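Local atomic coordinates of agglutinin alpha chain (Maclura pomifera, PDB entry 3LLZ), a protein that acts as a galactose-specific lectin of the jacalin family, binding the T-antigen disaccharide Gal-beta1,3-GalNAc. Residues A[21-26]-A[73-78]; A[27-32]-A[38-43]; A[49-54]-A[121-126]. All blocks are in the same frame, centred on the assembly; numbering follows the deposited sequence.

Contact 1 of 3, residues A[21-26]-A[73-78]. With NGA (2-acetamido-2-deoxy-beta-D-galactopyranose), chain C; GAL (beta-D-galactopyranose), chain B.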
loop_
_atom_site.group_PDB
_atom_site.type_symbol
_atom_site.label_atom_id
_atom_site.label_comp_id
_atom_site.label_asym_id
_atom_site.label_seq_id
_atom_site.Cartn_x
_atom_site.Cartn_y
_atom_site.Cartn_z
ATOM N N SER A 21 34.574 7.798 14.663
ATOM C CA SER A 21 34.717 6.815 15.729
ATOM C C SER A 21 34.744 7.392 17.140
ATOM O O SER A 21 34.663 6.648 18.116
ATOM C CB SER A 21 35.977 5.980 15.496
ATOM O OG SER A 21 35.907 5.305 14.251
ATOM N N GLU A 22 34.852 8.711 17.252
ATOM C CA GLU A 22 34.893 9.348 18.562
ATOM C C GLU A 22 33.608 10.100 18.881
ATOM O O GLU A 22 33.281 10.314 20.049
ATOM C CB GLU A 22 36.082 10.311 18.642
ATOM C CG GLU A 22 37.420 9.674 18.287
ATOM C CD GLU A 22 37.800 8.537 19.218
ATOM O OE1 GLU A 22 38.801 7.846 18.931
ATOM O OE2 GLU A 22 37.107 8.336 20.238
ATOM N N THR A 23 32.872 10.495 17.846
ATOM C CA THR A 23 31.636 11.238 18.053
ATOM C C THR A 23 30.375 10.523 17.580
ATOM O O THR A 23 29.799 9.723 18.315
ATOM C CB THR A 23 31.709 12.630 17.386
ATOM O OG1 THR A 23 32.060 12.488 16.005
ATOM C CG2 THR A 23 32.752 13.494 18.082
ATOM N N ALA A 24 29.949 10.808 16.353
ATOM C CA ALA A 24 28.733 10.195 15.834
ATOM C C ALA A 24 28.645 10.247 14.318
ATOM O O ALA A 24 29.615 10.570 13.631
ATOM C CB ALA A 24 27.518 10.883 16.445
ATOM N N ILE A 25 27.463 9.918 13.803
ATOM C CA ILE A 25 27.223 9.939 12.367
ATOM C C ILE A 25 27.135 11.387 11.902
ATOM O O ILE A 25 26.595 12.244 12.611
ATOM C CB ILE A 25 25.895 9.214 12.016
ATOM C CG1 ILE A 25 25.952 7.756 12.484
ATOM C CG2 ILE A 25 25.631 9.286 10.512
ATOM C CD1 ILE A 25 27.098 6.955 11.894
ATOM N N GLY A 26 27.670 11.649 10.714
ATOM C CA GLY A 26 27.634 12.987 10.157
ATOM C C GLY A 26 26.591 13.120 9.059
ATOM O O GLY A 26 25.437 12.732 9.239
ATOM N N GLY A 73 22.980 8.326 21.357
ATOM C CA GLY A 73 23.637 8.791 22.563
ATOM C C GLY A 73 23.950 10.266 22.467
ATOM O O GLY A 73 23.704 10.892 21.441
ATOM N N LYS A 74 24.502 10.828 23.534
ATOM C CA LYS A 74 24.822 12.244 23.535
ATOM C C LYS A 74 26.255 12.564 23.142
ATOM O O LYS A 74 27.199 11.847 23.482
ATOM C CB LYS A 74 24.528 12.852 24.909
ATOM C CG LYS A 74 23.050 12.934 25.260
ATOM C CD LYS A 74 22.851 13.581 26.618
ATOM C CE LYS A 74 21.375 13.737 26.946
ATOM N NZ LYS A 74 21.168 14.380 28.278
ATOM N N VAL A 75 26.393 13.646 22.388
ATOM C CA VAL A 75 27.681 14.153 21.955
ATOM C C VAL A 75 27.543 15.650 22.193
ATOM O O VAL A 75 26.660 16.295 21.625
ATOM C CB VAL A 75 27.944 13.870 20.462
ATOM C CG1 VAL A 75 29.264 14.502 20.039
ATOM C CG2 VAL A 75 27.982 12.364 20.222
ATOM N N GLU A 76 28.395 16.191 23.057
ATOM C CA GLU A 76 28.338 17.604 23.396
ATOM C C GLU A 76 26.935 17.980 23.873
ATOM O O GLU A 76 26.452 19.082 23.622
ATOM C CB GLU A 76 28.763 18.457 22.193
ATOM C CG GLU A 76 30.273 18.468 21.977
ATOM C CD GLU A 76 30.694 19.078 20.649
ATOM O OE1 GLU A 76 30.073 20.071 20.214
ATOM O OE2 GLU A 76 31.662 18.568 20.046
ATOM N N GLY A 77 26.282 17.044 24.563
ATOM C CA GLY A 77 24.952 17.298 25.092
ATOM C C GLY A 77 23.782 17.059 24.155
ATOM O O GLY A 77 22.634 17.031 24.599
ATOM N N TYR A 78 24.064 16.895 22.867
ATOM C CA TYR A 78 23.011 16.659 21.885
ATOM C C TYR A 78 22.760 15.169 21.688
ATOM O O TYR A 78 23.701 14.395 21.551
ATOM C CB TYR A 78 23.386 17.287 20.534
ATOM C CG TYR A 78 23.332 18.796 20.518
ATOM C CD1 TYR A 78 24.490 19.563 20.655
ATOM C CD2 TYR A 78 22.118 19.461 20.368
ATOM C CE1 TYR A 78 24.434 20.958 20.635
ATOM C CE2 TYR A 78 22.052 20.853 20.350
ATOM C CZ TYR A 78 23.211 21.591 20.482
ATOM O OH TYR A 78 23.140 22.965 20.448
HETATM C C1 NGA C . 23.687 22.028 15.951
HETATM C C2 NGA C . 22.187 22.264 15.695
HETATM C C3 NGA C . 21.408 21.540 16.787
HETATM C C4 NGA C . 21.737 20.042 16.719
HETATM C C5 NGA C . 23.252 19.878 16.941
HETATM C C6 NGA C . 23.754 18.438 16.916
HETATM C C7 NGA C . 21.172 24.227 14.744
HETATM C C8 NGA C . 20.979 25.733 14.781
HETATM N N2 NGA C . 21.894 23.683 15.719
HETATM O O1 NGA C . 24.433 22.636 14.959
HETATM O O3 NGA C . 19.978 21.795 16.707
HETATM O O4 NGA C . 21.378 19.529 15.442
HETATM O O5 NGA C . 23.993 20.619 15.937
HETATM O O6 NGA C . 23.769 17.893 15.601
HETATM O O7 NGA C . 20.667 23.566 13.838
HETATM C C1 GAL B . 19.496 22.252 17.934
HETATM C C2 GAL B . 18.266 22.636 17.075
HETATM C C3 GAL B . 17.056 22.926 17.971
HETATM C C4 GAL B . 16.838 21.827 19.029
HETATM C C5 GAL B . 18.158 21.439 19.714
HETATM C C6 GAL B . 18.023 20.230 20.619
HETATM O O2 GAL B . 18.551 23.789 16.294
HETATM O O3 GAL B . 15.878 23.077 17.194
HETATM O O4 GAL B . 16.260 20.679 18.428
HETATM O O5 GAL B . 19.154 21.116 18.726
HETATM O O6 GAL B . 17.646 20.618 21.931
#

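Contact 2 of 3, residues A[27-32]-A[38-43]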
loop_
_atom_site.group_PDB
_atom_site.type_symbol
_atom_site.label_atom_id
_atom_site.label_comp_id
_atom_site.label_asym_id
_atom_site.label_seq_id
_atom_site.Cartn_x
_atom_site.Cartn_y
_atom_site.Cartn_z
ATOM N N GLY A 27 27.003 13.662 7.915
ATOM C CA GLY A 27 26.081 13.846 6.810
ATOM C C GLY A 27 25.761 12.570 6.059
ATOM O O GLY A 27 26.391 11.533 6.269
ATOM N N LEU A 28 24.770 12.646 5.177
ATOM C CA LEU A 28 24.389 11.486 4.389
ATOM C C LEU A 28 23.710 11.887 3.089
ATOM O O LEU A 28 23.057 12.931 3.000
ATOM C CB LEU A 28 23.489 10.563 5.210
ATOM C CG LEU A 28 22.071 10.989 5.572
ATOM C CD1 LEU A 28 21.140 10.688 4.410
ATOM C CD2 LEU A 28 21.612 10.214 6.800
ATOM N N ARG A 29 23.901 11.059 2.071
ATOM C CA ARG A 29 23.325 11.296 0.755
ATOM C C ARG A 29 22.936 9.942 0.198
ATOM O O ARG A 29 23.763 9.040 0.086
ATOM C CB ARG A 29 24.348 11.965 -0.165
ATOM C CG ARG A 29 23.780 12.445 -1.490
ATOM C CD ARG A 29 24.893 13.005 -2.367
ATOM N NE ARG A 29 24.419 13.450 -3.675
ATOM C CZ ARG A 29 23.821 14.615 -3.909
ATOM N NH1 ARG A 29 23.426 14.930 -5.136
ATOM N NH2 ARG A 29 23.624 15.473 -2.923
ATOM N N VAL A 30 21.665 9.806 -0.146
ATOM C CA VAL A 30 21.159 8.552 -0.661
ATOM C C VAL A 30 20.879 8.593 -2.153
ATOM O O VAL A 30 20.357 9.577 -2.674
ATOM C CB VAL A 30 19.854 8.163 0.067
ATOM C CG1 VAL A 30 19.336 6.832 -0.461
ATOM C CG2 VAL A 30 20.093 8.096 1.569
ATOM N N THR A 31 21.258 7.524 -2.842
ATOM C CA THR A 31 20.972 7.398 -4.260
ATOM C C THR A 31 19.865 6.354 -4.305
ATOM O O THR A 31 20.075 5.184 -3.980
ATOM C CB THR A 31 22.178 6.898 -5.065
ATOM O OG1 THR A 31 23.225 7.873 -5.003
ATOM C CG2 THR A 31 21.785 6.684 -6.521
ATOM N N TYR A 32 18.672 6.797 -4.677
ATOM C CA TYR A 32 17.517 5.921 -4.741
ATOM C C TYR A 32 17.343 5.360 -6.124
ATOM O O TYR A 32 18.036 5.750 -7.068
ATOM C CB TYR A 32 16.247 6.709 -4.418
ATOM C CG TYR A 32 16.205 7.282 -3.032
ATOM C CD1 TYR A 32 15.781 6.507 -1.957
ATOM C CD2 TYR A 32 16.617 8.590 -2.784
ATOM C CE1 TYR A 32 15.769 7.016 -0.668
ATOM C CE2 TYR A 32 16.609 9.110 -1.496
ATOM C CZ TYR A 32 16.187 8.314 -0.441
ATOM O OH TYR A 32 16.204 8.808 0.841
ATOM N N PRO A 38 18.679 5.452 -11.614
ATOM C CA PRO A 38 19.303 5.883 -10.363
ATOM C C PRO A 38 18.903 7.340 -10.137
ATOM O O PRO A 38 18.910 8.141 -11.072
ATOM C CB PRO A 38 20.796 5.740 -10.654
ATOM C CG PRO A 38 20.840 4.633 -11.675
ATOM C CD PRO A 38 19.697 5.005 -12.580
ATOM N N PHE A 39 18.537 7.680 -8.908
ATOM C CA PHE A 39 18.150 9.046 -8.589
ATOM C C PHE A 39 18.934 9.510 -7.370
ATOM O O PHE A 39 18.669 9.083 -6.247
ATOM C CB PHE A 39 16.639 9.129 -8.323
ATOM C CG PHE A 39 16.137 10.530 -8.074
ATOM C CD1 PHE A 39 16.333 11.152 -6.844
ATOM C CD2 PHE A 39 15.477 11.232 -9.079
ATOM C CE1 PHE A 39 15.881 12.453 -6.618
ATOM C CE2 PHE A 39 15.021 12.534 -8.865
ATOM C CZ PHE A 39 15.223 13.147 -7.633
ATOM N N VAL A 40 19.918 10.374 -7.597
ATOM C CA VAL A 40 20.730 10.880 -6.500
ATOM C C VAL A 40 20.007 12.008 -5.775
ATOM O O VAL A 40 19.762 13.080 -6.335
ATOM C CB VAL A 40 22.109 11.374 -7.006
ATOM C CG1 VAL A 40 21.929 12.454 -8.046
ATOM C CG2 VAL A 40 22.936 11.886 -5.843
ATOM N N ALA A 41 19.648 11.758 -4.521
ATOM C CA ALA A 41 18.950 12.752 -3.726
ATOM C C ALA A 41 19.916 13.807 -3.201
ATOM O O ALA A 41 21.129 13.714 -3.395
ATOM C CB ALA A 41 18.221 12.078 -2.566
ATOM N N GLU A 42 19.364 14.812 -2.533
ATOM C CA GLU A 42 20.155 15.899 -1.977
ATOM C C GLU A 42 21.160 15.447 -0.921
ATOM O O GLU A 42 20.916 14.502 -0.168
ATOM C CB GLU A 42 19.214 16.955 -1.392
ATOM C CG GLU A 42 18.407 17.692 -2.458
ATOM C CD GLU A 42 17.180 18.394 -1.901
ATOM O OE1 GLU A 42 17.279 19.018 -0.822
ATOM O OE2 GLU A 42 16.115 18.331 -2.554
ATOM N N ASP A 43 22.302 16.128 -0.881
ATOM C CA ASP A 43 23.351 15.824 0.080
ATOM C C ASP A 43 23.022 16.573 1.362
ATOM O O ASP A 43 22.971 17.803 1.378
ATOM C CB ASP A 43 24.711 16.287 -0.461
ATOM C CG ASP A 43 25.868 15.915 0.450
ATOM O OD1 ASP A 43 27.018 16.296 0.127
ATOM O OD2 ASP A 43 25.643 15.246 1.481
HETATM O O HOH W 1 19.855 11.893 0.437
#

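Contact 3 of 3, residues A[49-54]-A[121-126]. With NGA (2-acetamido-2-deoxy-beta-D-galactopyranose), chain C.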
loop_
_atom_site.group_PDB
_atom_site.type_symbol
_atom_site.label_atom_id
_atom_site.label_comp_id
_atom_site.label_asym_id
_atom_site.label_seq_id
_atom_site.Cartn_x
_atom_site.Cartn_y
_atom_site.Cartn_z
ATOM N N THR A 49 33.413 19.143 9.588
ATOM C CA THR A 49 34.200 18.150 8.864
ATOM C C THR A 49 34.922 17.231 9.846
ATOM O O THR A 49 34.609 17.215 11.038
ATOM C CB THR A 49 35.254 18.825 7.963
ATOM O OG1 THR A 49 36.164 19.579 8.775
ATOM C CG2 THR A 49 34.582 19.755 6.962
ATOM N N GLY A 50 35.889 16.472 9.341
ATOM C CA GLY A 50 36.646 15.571 10.191
ATOM C C GLY A 50 36.082 14.165 10.265
ATOM O O GLY A 50 36.462 13.382 11.137
ATOM N N PHE A 51 35.180 13.839 9.345
ATOM C CA PHE A 51 34.556 12.519 9.316
ATOM C C PHE A 51 35.234 11.564 8.341
ATOM O O PHE A 51 36.018 11.970 7.481
ATOM C CB PHE A 51 33.091 12.631 8.886
ATOM C CG PHE A 51 32.217 13.371 9.850
ATOM C CD1 PHE A 51 31.704 12.735 10.976
ATOM C CD2 PHE A 51 31.882 14.700 9.618
ATOM C CE1 PHE A 51 30.865 13.411 11.857
ATOM C CE2 PHE A 51 31.042 15.391 10.493
ATOM C CZ PHE A 51 30.530 14.745 11.615
ATOM N N LYS A 52 34.904 10.286 8.486
ATOM C CA LYS A 52 35.398 9.244 7.600
ATOM C C LYS A 52 34.161 8.869 6.791
ATOM O O LYS A 52 33.093 8.643 7.360
ATOM C CB LYS A 52 35.872 8.028 8.394
ATOM C CG LYS A 52 36.966 8.324 9.405
ATOM C CD LYS A 52 37.361 7.075 10.188
ATOM C CE LYS A 52 38.104 6.067 9.319
ATOM N NZ LYS A 52 37.272 5.531 8.206
ATOM N N PRO A 53 34.268 8.848 5.456
ATOM C CA PRO A 53 33.076 8.483 4.686
ATOM C C PRO A 53 32.977 7.001 4.348
ATOM O O PRO A 53 33.981 6.293 4.265
ATOM C CB PRO A 53 33.200 9.339 3.422
ATOM C CG PRO A 53 34.101 10.467 3.839
ATOM C CD PRO A 53 35.126 9.738 4.662
ATOM N N VAL A 54 31.749 6.541 4.161
ATOM C CA VAL A 54 31.485 5.161 3.796
ATOM C C VAL A 54 30.476 5.208 2.661
ATOM O O VAL A 54 29.501 5.955 2.719
ATOM C CB VAL A 54 30.896 4.353 4.972
ATOM C CG1 VAL A 54 29.756 5.115 5.601
ATOM C CG2 VAL A 54 30.419 2.992 4.482
ATOM N N GLY A 121 22.779 18.323 12.001
ATOM C CA GLY A 121 23.425 19.559 12.418
ATOM C C GLY A 121 24.889 19.174 12.391
ATOM O O GLY A 121 25.420 18.835 11.340
ATOM N N TYR A 122 25.550 19.216 13.538
ATOM C CA TYR A 122 26.936 18.782 13.581
ATOM C C TYR A 122 26.912 17.282 13.289
ATOM O O TYR A 122 27.803 16.746 12.633
ATOM C CB TYR A 122 27.541 19.047 14.963
ATOM C CG TYR A 122 28.081 20.452 15.116
ATOM C CD1 TYR A 122 27.268 21.561 14.886
ATOM C CD2 TYR A 122 29.414 20.669 15.454
ATOM C CE1 TYR A 122 27.773 22.856 14.984
ATOM C CE2 TYR A 122 29.930 21.959 15.554
ATOM C CZ TYR A 122 29.103 23.047 15.316
ATOM O OH TYR A 122 29.613 24.324 15.395
ATOM N N TRP A 123 25.861 16.620 13.765
ATOM C CA TRP A 123 25.695 15.183 13.571
ATOM C C TRP A 123 24.257 14.865 13.197
ATOM O O TRP A 123 23.383 15.735 13.236
ATOM C CB TRP A 123 26.066 14.441 14.861
ATOM C CG TRP A 123 27.432 14.800 15.326
ATOM C CD1 TRP A 123 28.611 14.439 14.746
ATOM C CD2 TRP A 123 27.765 15.709 16.383
ATOM N NE1 TRP A 123 29.661 15.075 15.369
ATOM C CE2 TRP A 123 29.169 15.861 16.376
ATOM C CE3 TRP A 123 27.011 16.415 17.331
ATOM C CZ2 TRP A 123 29.838 16.693 17.284
ATOM C CZ3 TRP A 123 27.677 17.245 18.234
ATOM C CH2 TRP A 123 29.077 17.374 18.200
ATOM N N LEU A 124 24.023 13.613 12.821
ATOM C CA LEU A 124 22.683 13.155 12.467
ATOM C C LEU A 124 21.855 13.180 13.747
ATOM O O LEU A 124 22.067 12.371 14.649
ATOM C CB LEU A 124 22.762 11.735 11.904
ATOM C CG LEU A 124 21.447 11.040 11.552
ATOM C CD1 LEU A 124 20.673 11.857 10.524
ATOM C CD2 LEU A 124 21.757 9.649 11.011
ATOM N N ASP A 125 20.917 14.116 13.831
ATOM C CA ASP A 125 20.091 14.262 15.027
ATOM C C ASP A 125 19.107 13.121 15.208
ATOM O O ASP A 125 18.939 12.587 16.308
ATOM C CB ASP A 125 19.316 15.575 14.973
ATOM C CG ASP A 125 20.219 16.772 14.802
ATOM O OD1 ASP A 125 21.129 16.954 15.641
ATOM O OD2 ASP A 125 20.014 17.528 13.832
ATOM N N TYR A 126 18.448 12.765 14.116
ATOM C CA TYR A 126 17.461 11.703 14.126
ATOM C C TYR A 126 17.080 11.424 12.687
ATOM O O TYR A 126 17.423 12.186 11.789
ATOM C CB TYR A 126 16.215 12.131 14.915
ATOM C CG TYR A 126 15.560 13.414 14.437
ATOM C CD1 TYR A 126 15.774 14.620 15.107
ATOM C CD2 TYR A 126 14.724 13.423 13.318
ATOM C CE1 TYR A 126 15.169 15.804 14.677
ATOM C CE2 TYR A 126 14.116 14.602 12.880
ATOM C CZ TYR A 126 14.345 15.786 13.564
ATOM O OH TYR A 126 13.755 16.955 13.130
HETATM C C1 NGA C . 23.687 22.028 15.951
HETATM C C2 NGA C . 22.187 22.264 15.695
HETATM C C3 NGA C . 21.408 21.540 16.787
HETATM C C4 NGA C . 21.737 20.042 16.719
HETATM C C5 NGA C . 23.252 19.878 16.941
HETATM C C6 NGA C . 23.754 18.438 16.916
HETATM C C7 NGA C . 21.172 24.227 14.744
HETATM C C8 NGA C . 20.979 25.733 14.781
HETATM N N2 NGA C . 21.894 23.683 15.719
HETATM O O1 NGA C . 24.433 22.636 14.959
HETATM O O3 NGA C . 19.978 21.795 16.707
HETATM O O4 NGA C . 21.378 19.529 15.442
HETATM O O5 NGA C . 23.993 20.619 15.937
HETATM O O6 NGA C . 23.769 17.893 15.601
HETATM O O7 NGA C . 20.667 23.566 13.838
#

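Contact 1 of 3, residues A[21-26]-A[73-78]
A small apolar contact without cross-segment hydrogen bonds joins Val-75, the last strand residue before the turn 75-78, to Thr-23 and Ala-24, which lead into strand 25-34. It buries 112 Å² in all, and Val-75 supplies nearly all of one side of it. Its two methyls divide the work. Val-75 CG1, anti to the backbone N (chi1 176°), lies 4.1 Å from both CB and CG2 of Thr-23, the two side chains crossing at about a right angle. CG2 instead approaches the backbone of Thr-23, with Val-75 CG2 3.7 Å from Thr-23 O, and also touches the methyl of Ala-24 (Val-75 CG2 to Ala-24 CB, 4.1 Å). That carbonyl oxygen has its polar partner elsewhere, in Arg-82 NE.

Thr-23 and Ala-24 both face Asn-20, a classic beta bulge; both residues also touch Val-75. Across from them, residues 75 to 78 make a type I' turn, the tight hairpin connection between strands 65-75 and 78-88 of this jacalin-type lectin domain. It is closed by two backbone bonds: Val-75 N to Tyr-78 O and Tyr-78 N to Val-75 O, each 2.9 Å.

At the far end of the turn Tyr-78 belongs to the glycan pocket. NGA C5 sits 3.5 Å above the centre of one ring face, a CH-pi style of sugar stacking, while Tyr-78 CE2 comes within 3.3 Å of GAL O5 near the ring plane.

Contact 2 of 3, residues A[27-32]-A[38-43]
Thr-31 and Tyr-32 pair with Val-40 and Phe-39 in an antiparallel hairpin whose two strand axes approach to 4.4 Å. Tyr-32 and Phe-39 form the hydrogen-bonded pair: Phe-39 N donates to Tyr-32 O at 2.7 Å, and Tyr-32 N returns a bond to Phe-39 O at 2.8 Å, both donors tilted by some 30° from the carbonyl plane. Thr-31 and Val-40 are the non-hydrogen-bonded pair. Beyond them Ala-41 N donates to Val-30 O at 2.9 Å, with a C=O...N angle of 164°. Next the register slips by one residue, with Arg-29 opposite Asp-43, and a water bridges the strands, accepting from Val-30 N and donating to Glu-42 O.

The methyl of Ala-41 lies at the edge of the Tyr-32 ring, in its plane, Ala-41 CB being 3.5 Å from Tyr-32 CE2. Val-30 CG1 sits 3.4 Å above the centre of the Tyr-32 ring, and these contacts at one face and one edge help confine it. With CG of Arg-29 opposite the backbone N (chi1 -171°) and the chain extended to NE, this side chain reaches across to residues 40-43, but the placement of its guanidinium is doubtful because of clashes in the model.

The second shell fixes Tyr-32 further: its OH is hydrogen-bonded to Asp-6 OD2, and its ring stacks with Tyr-9, which Phe-39 also meets. Phe-39 packs on Leu-34 of a second subunit. Strand 37-40 is an outermost strand of its four-stranded sheet within the chain; strand 25-34 pairs on its other side with strand 11-19, while Val-30 and Leu-28 pack against strand 110-120.

Contact 3 of 3, residues A[49-54]-A[121-126]
Phe-51 meets Trp-123 and the backbone of Tyr-122 through the far end of its ring. The bond to CB points toward 121-126, and chi1 of -65° leaves the far ring edge against residues 122 and 123. Contacts begin at the CE atoms. Phe-51 CE2 is 4.1 Å from Tyr-122 O, and Phe-51 CE1 lies 3.8 Å from Trp-123 CD1. The tip touches both: Phe-51 CZ is 3.5 Å from Tyr-122 O. Phe-51 CZ is also 3.7 Å from Trp-123 CD1. Both partners lie near the plane of the phenyl ring, at its edge. The Phe-51 ring and the indole's five-membered ring meet rim to rim, centroids 5.8 Å apart; their planes stand at 80°.

Beyond this apolar contact, the same backbone binds the sugar. Tyr-122 N donates to NGA O5 and Trp-123 N to NGA O6, both close to straight, near 170°. Asp-125 OD1 accepts from NGA O4 at 2.6 Å and from NGA O6 at 2.8 Å, while OD2 is hydrogen-bonded to Ser-119 OG, a second-shell residue that probably helps orient the carboxylate.

The chemistry is thus divided: Phe-51 contributes edge packing behind the loop, whereas in 121-126 Tyr-122 N holds O5, Trp-123 N holds O6 and Asp-125 OD1 accepts from O4 and O6. Gly-1 N adds a further bond to the sugar. The grip on O4 is consistent with selectivity for galactose-type sugars, whose O4 is axial.

Contacts 1 and 3 lie together at the sugar-binding end of the jacalin-type domain, their centres 9 Å apart. Both touch NGA, and Val-75 and Glu-76 of contact 1 pack on Trp-123 of contact 3. Contact 2 is farther off, its centre 23 Å from contact 1 and 15 Å from contact 3. It nevertheless continues strand 25-34, which contact 1 begins, and meets contact 3 through Leu-28 and Leu-124. Along the chain, contact 2 falls between the two segments of contact 1 and is complete before contact 3 begins, while contacts 1 and 3 interleave. Turn 75-78 and loop 121-123 thus converge on the glycan pocket, while 21-26 and 49-54 pack beside them.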